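Local coordinates for putative uncharacterized protein (Pseudomonas phage 201phi2-1, PDB 3R4V) that is a phage tubulin-like protein of the tubulin/FtsZ superfamily, holding guanosine-5'-diphosphate in a pocket of its nucleotide-binding domain, at residues F83-S89 and S112-V118. Sequence-based numbering, arbitrary orientation.
Sequences FYIVCYS and SFVSFVV. With GDP (guanosine-5'-diphosphate), chain B.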
loop_
_atom_site.group_PDB
_atom_site.type_symbol
_atom_site.label_atom_id
_atom_site.label_comp_id
_atom_site.label_asym_id
_atom_site.label_seq_id
_atom_site.Cartn_x
_atom_site.Cartn_y
_atom_site.Cartn_z
ATOM N N PHE A 83 1.246 14.258 -7.504
ATOM C CA PHE A 83 0.610 13.199 -6.736
ATOM C C PHE A 83 1.469 11.952 -6.828
ATOM O O PHE A 83 2.173 11.758 -7.815
ATOM C CB PHE A 83 -0.797 12.927 -7.299
ATOM C CG PHE A 83 -1.681 12.116 -6.389
ATOM C CD1 PHE A 83 -2.453 12.729 -5.407
ATOM C CD2 PHE A 83 -1.760 10.746 -6.526
ATOM C CE1 PHE A 83 -3.281 11.981 -4.576
ATOM C CE2 PHE A 83 -2.580 9.991 -5.699
ATOM C CZ PHE A 83 -3.350 10.608 -4.726
ATOM N N TYR A 84 1.452 11.115 -5.791
ATOM C CA TYR A 84 2.186 9.853 -5.856
ATOM C C TYR A 84 1.294 8.682 -5.484
ATOM O O TYR A 84 0.356 8.817 -4.710
ATOM C CB TYR A 84 3.402 9.845 -4.913
ATOM C CG TYR A 84 4.358 11.018 -5.076
ATOM C CD1 TYR A 84 5.592 10.864 -5.714
ATOM C CD2 TYR A 84 4.033 12.274 -4.577
ATOM C CE1 TYR A 84 6.479 11.942 -5.849
ATOM C CE2 TYR A 84 4.911 13.346 -4.706
ATOM C CZ TYR A 84 6.122 13.174 -5.348
ATOM O OH TYR A 84 6.977 14.245 -5.461
ATOM N N ILE A 85 1.610 7.519 -6.020
ATOM C CA ILE A 85 0.950 6.294 -5.596
ATOM C C ILE A 85 2.051 5.334 -5.163
ATOM O O ILE A 85 3.019 5.135 -5.900
ATOM C CB ILE A 85 0.150 5.690 -6.748
ATOM C CG1 ILE A 85 -0.918 6.691 -7.217
ATOM C CG2 ILE A 85 -0.465 4.341 -6.345
ATOM C CD1 ILE A 85 -1.619 6.311 -8.509
ATOM N N VAL A 86 1.914 4.742 -3.977
ATOM C CA VAL A 86 2.914 3.794 -3.479
ATOM C C VAL A 86 2.289 2.408 -3.298
ATOM O O VAL A 86 1.168 2.303 -2.828
ATOM C CB VAL A 86 3.444 4.230 -2.128
ATOM C CG1 VAL A 86 4.682 3.400 -1.770
ATOM C CG2 VAL A 86 3.769 5.711 -2.143
ATOM N N CYS A 87 3.012 1.349 -3.650
ATOM C CA CYS A 87 2.413 0.019 -3.642
ATOM C C CYS A 87 3.393 -1.065 -3.206
ATOM O O CYS A 87 4.484 -1.184 -3.751
ATOM C CB CYS A 87 1.849 -0.307 -5.040
ATOM S SG CYS A 87 1.234 -2.006 -5.229
ATOM N N TYR A 88 2.996 -1.856 -2.222
ATOM C CA TYR A 88 3.856 -2.911 -1.713
ATOM C C TYR A 88 3.074 -3.850 -0.805
ATOM O O TYR A 88 1.960 -3.532 -0.393
ATOM C CB TYR A 88 5.031 -2.289 -0.940
ATOM C CG TYR A 88 4.599 -1.336 0.163
ATOM C CD1 TYR A 88 4.458 -1.786 1.464
ATOM C CD2 TYR A 88 4.353 0.014 -0.099
ATOM C CE1 TYR A 88 4.068 -0.910 2.501
ATOM C CE2 TYR A 88 3.969 0.889 0.931
ATOM C CZ TYR A 88 3.832 0.412 2.215
ATOM O OH TYR A 88 3.444 1.262 3.235
ATOM N N SER A 89 3.665 -5.005 -0.494
ATOM C CA SER A 89 3.107 -5.919 0.489
ATOM C C SER A 89 3.502 -5.527 1.916
ATOM O O SER A 89 4.653 -5.170 2.172
ATOM C CB SER A 89 3.560 -7.360 0.211
ATOM O OG SER A 89 2.957 -8.274 1.129
ATOM N N SER A 112 1.102 14.924 -1.732
ATOM C CA SER A 112 -0.198 14.271 -1.738
ATOM C C SER A 112 -0.022 12.885 -2.339
ATOM O O SER A 112 0.499 12.742 -3.449
ATOM C CB SER A 112 -1.181 15.060 -2.610
ATOM O OG SER A 112 -1.378 16.375 -2.121
ATOM N N PHE A 113 -0.442 11.858 -1.617
ATOM C CA PHE A 113 -0.246 10.506 -2.112
ATOM C C PHE A 113 -1.183 9.527 -1.423
ATOM O O PHE A 113 -1.718 9.806 -0.351
ATOM C CB PHE A 113 1.231 10.074 -1.950
ATOM C CG PHE A 113 1.713 10.118 -0.520
ATOM C CD1 PHE A 113 1.566 9.010 0.308
ATOM C CD2 PHE A 113 2.303 11.268 -0.002
ATOM C CE1 PHE A 113 2.016 9.048 1.641
ATOM C CE2 PHE A 113 2.746 11.322 1.317
ATOM C CZ PHE A 113 2.600 10.209 2.142
ATOM N N VAL A 114 -1.411 8.392 -2.072
ATOM C CA VAL A 114 -2.083 7.260 -1.441
ATOM C C VAL A 114 -1.272 5.997 -1.670
ATOM O O VAL A 114 -0.430 5.958 -2.564
ATOM C CB VAL A 114 -3.527 7.038 -1.952
ATOM C CG1 VAL A 114 -4.386 8.280 -1.674
ATOM C CG2 VAL A 114 -3.546 6.676 -3.447
ATOM N N SER A 115 -1.511 4.970 -0.854
ATOM C CA SER A 115 -0.778 3.710 -1.008
ATOM C C SER A 115 -1.734 2.561 -1.238
ATOM O O SER A 115 -2.875 2.600 -0.797
ATOM C CB SER A 115 0.026 3.419 0.261
ATOM O OG SER A 115 0.937 4.476 0.522
ATOM N N PHE A 116 -1.252 1.530 -1.920
ATOM C CA PHE A 116 -1.992 0.295 -2.072
ATOM C C PHE A 116 -1.165 -0.802 -1.403
ATOM O O PHE A 116 -0.048 -1.097 -1.850
ATOM C CB PHE A 116 -2.201 -0.015 -3.562
ATOM C CG PHE A 116 -3.251 0.855 -4.201
ATOM C CD1 PHE A 116 -4.565 0.431 -4.275
ATOM C CD2 PHE A 116 -2.926 2.117 -4.661
ATOM C CE1 PHE A 116 -5.537 1.251 -4.823
ATOM C CE2 PHE A 116 -3.903 2.946 -5.213
ATOM C CZ PHE A 116 -5.191 2.509 -5.298
ATOM N N VAL A 117 -1.682 -1.377 -0.319
ATOM C CA VAL A 117 -0.870 -2.300 0.478
ATOM C C VAL A 117 -1.587 -3.633 0.612
ATOM O O VAL A 117 -2.820 -3.682 0.692
ATOM C CB VAL A 117 -0.524 -1.721 1.869
ATOM C CG1 VAL A 117 0.360 -0.467 1.722
ATOM C CG2 VAL A 117 -1.785 -1.435 2.677
ATOM N N VAL A 118 -0.816 -4.719 0.602
ATOM C CA VAL A 118 -1.403 -6.057 0.624
ATOM C C VAL A 118 -1.228 -6.697 2.002
ATOM O O VAL A 118 -0.126 -6.708 2.560
ATOM C CB VAL A 118 -0.754 -6.955 -0.452
ATOM C CG1 VAL A 118 -1.138 -8.418 -0.259
ATOM C CG2 VAL A 118 -1.150 -6.494 -1.837
HETATM P PB GDP B . 9.208 -8.676 -0.290
HETATM O O1B GDP B . 9.902 -8.778 -1.630
HETATM O O2B GDP B . 8.652 -7.284 -0.154
HETATM O O3B GDP B . 10.183 -9.007 0.834
HETATM O O3A GDP B . 8.040 -9.765 -0.203
HETATM P PA GDP B . 6.927 -10.066 -1.325
HETATM O O1A GDP B . 7.505 -10.696 -2.581
HETATM O O2A GDP B . 6.132 -8.829 -1.634
HETATM O "O5'" GDP B . 6.064 -11.141 -0.556
HETATM C "C5'" GDP B . 5.489 -10.867 0.734
HETATM C "C4'" GDP B . 4.234 -11.708 0.941
HETATM O "O4'" GDP B . 3.186 -11.219 0.095
HETATM C "C3'" GDP B . 4.413 -13.166 0.551
HETATM O "O3'" GDP B . 4.805 -13.941 1.681
HETATM C "C2'" GDP B . 3.032 -13.566 0.078
HETATM O "O2'" GDP B . 2.202 -13.895 1.191
HETATM C "C1'" GDP B . 2.453 -12.298 -0.508
HETATM N N9 GDP B . 2.712 -12.157 -1.956
HETATM C C8 GDP B . 3.840 -12.480 -2.633
HETATM N N7 GDP B . 3.723 -12.158 -3.947
HETATM C C5 GDP B . 2.509 -11.589 -4.122
HETATM C C6 GDP B . 1.747 -11.006 -5.248
HETATM O O6 GDP B . 2.233 -10.968 -6.395
HETATM N N1 GDP B . 0.516 -10.524 -4.992
HETATM C C2 GDP B . -0.029 -10.555 -3.755
HETATM N N2 GDP B . -1.272 -10.047 -3.547
HETATM N N3 GDP B . 0.617 -11.069 -2.682
HETATM C C4 GDP B . 1.861 -11.584 -2.806
HETATM O O HOH W 1 2.786 3.783 2.301
#
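Here are two neighbouring parallel strands at the heart of the tubulin-like nucleotide-binding domain, the outer members of a beta-alpha-beta crossover that runs through helix 95-108. Main-chain hydrogen bonds zip 83-89 to 112-118, from Tyr84 N to Ser112 O (3.0 Å) through Val118 N to Tyr88 O (3.2 Å). The relief between them differs on the two faces. On one, the Tyr88 ring tips over Val117, whose CG1 pushes against the ring face 3.6 Å from CZ; next door Val86 packs beside Ser115, and a water bridges Tyr88 OH and Ser115 OG. Further along, Tyr84 CB and Phe113 CB touch at 3.7 Å. On the opposite face, Ile85 CG2 abuts the edge of the Phe116 ring, 3.7 Å from CD2, while the Phe83 ring swings across so that Phe113 CA sits over its face, with Val195 of helix 188-195 against Val114. Both C-terminal parts reach GDP: Val118 CG1 lies 3.7 Å from GDP N2, and Ser89 OG donates a 3.1 Å hydrogen bond to GDP O4'.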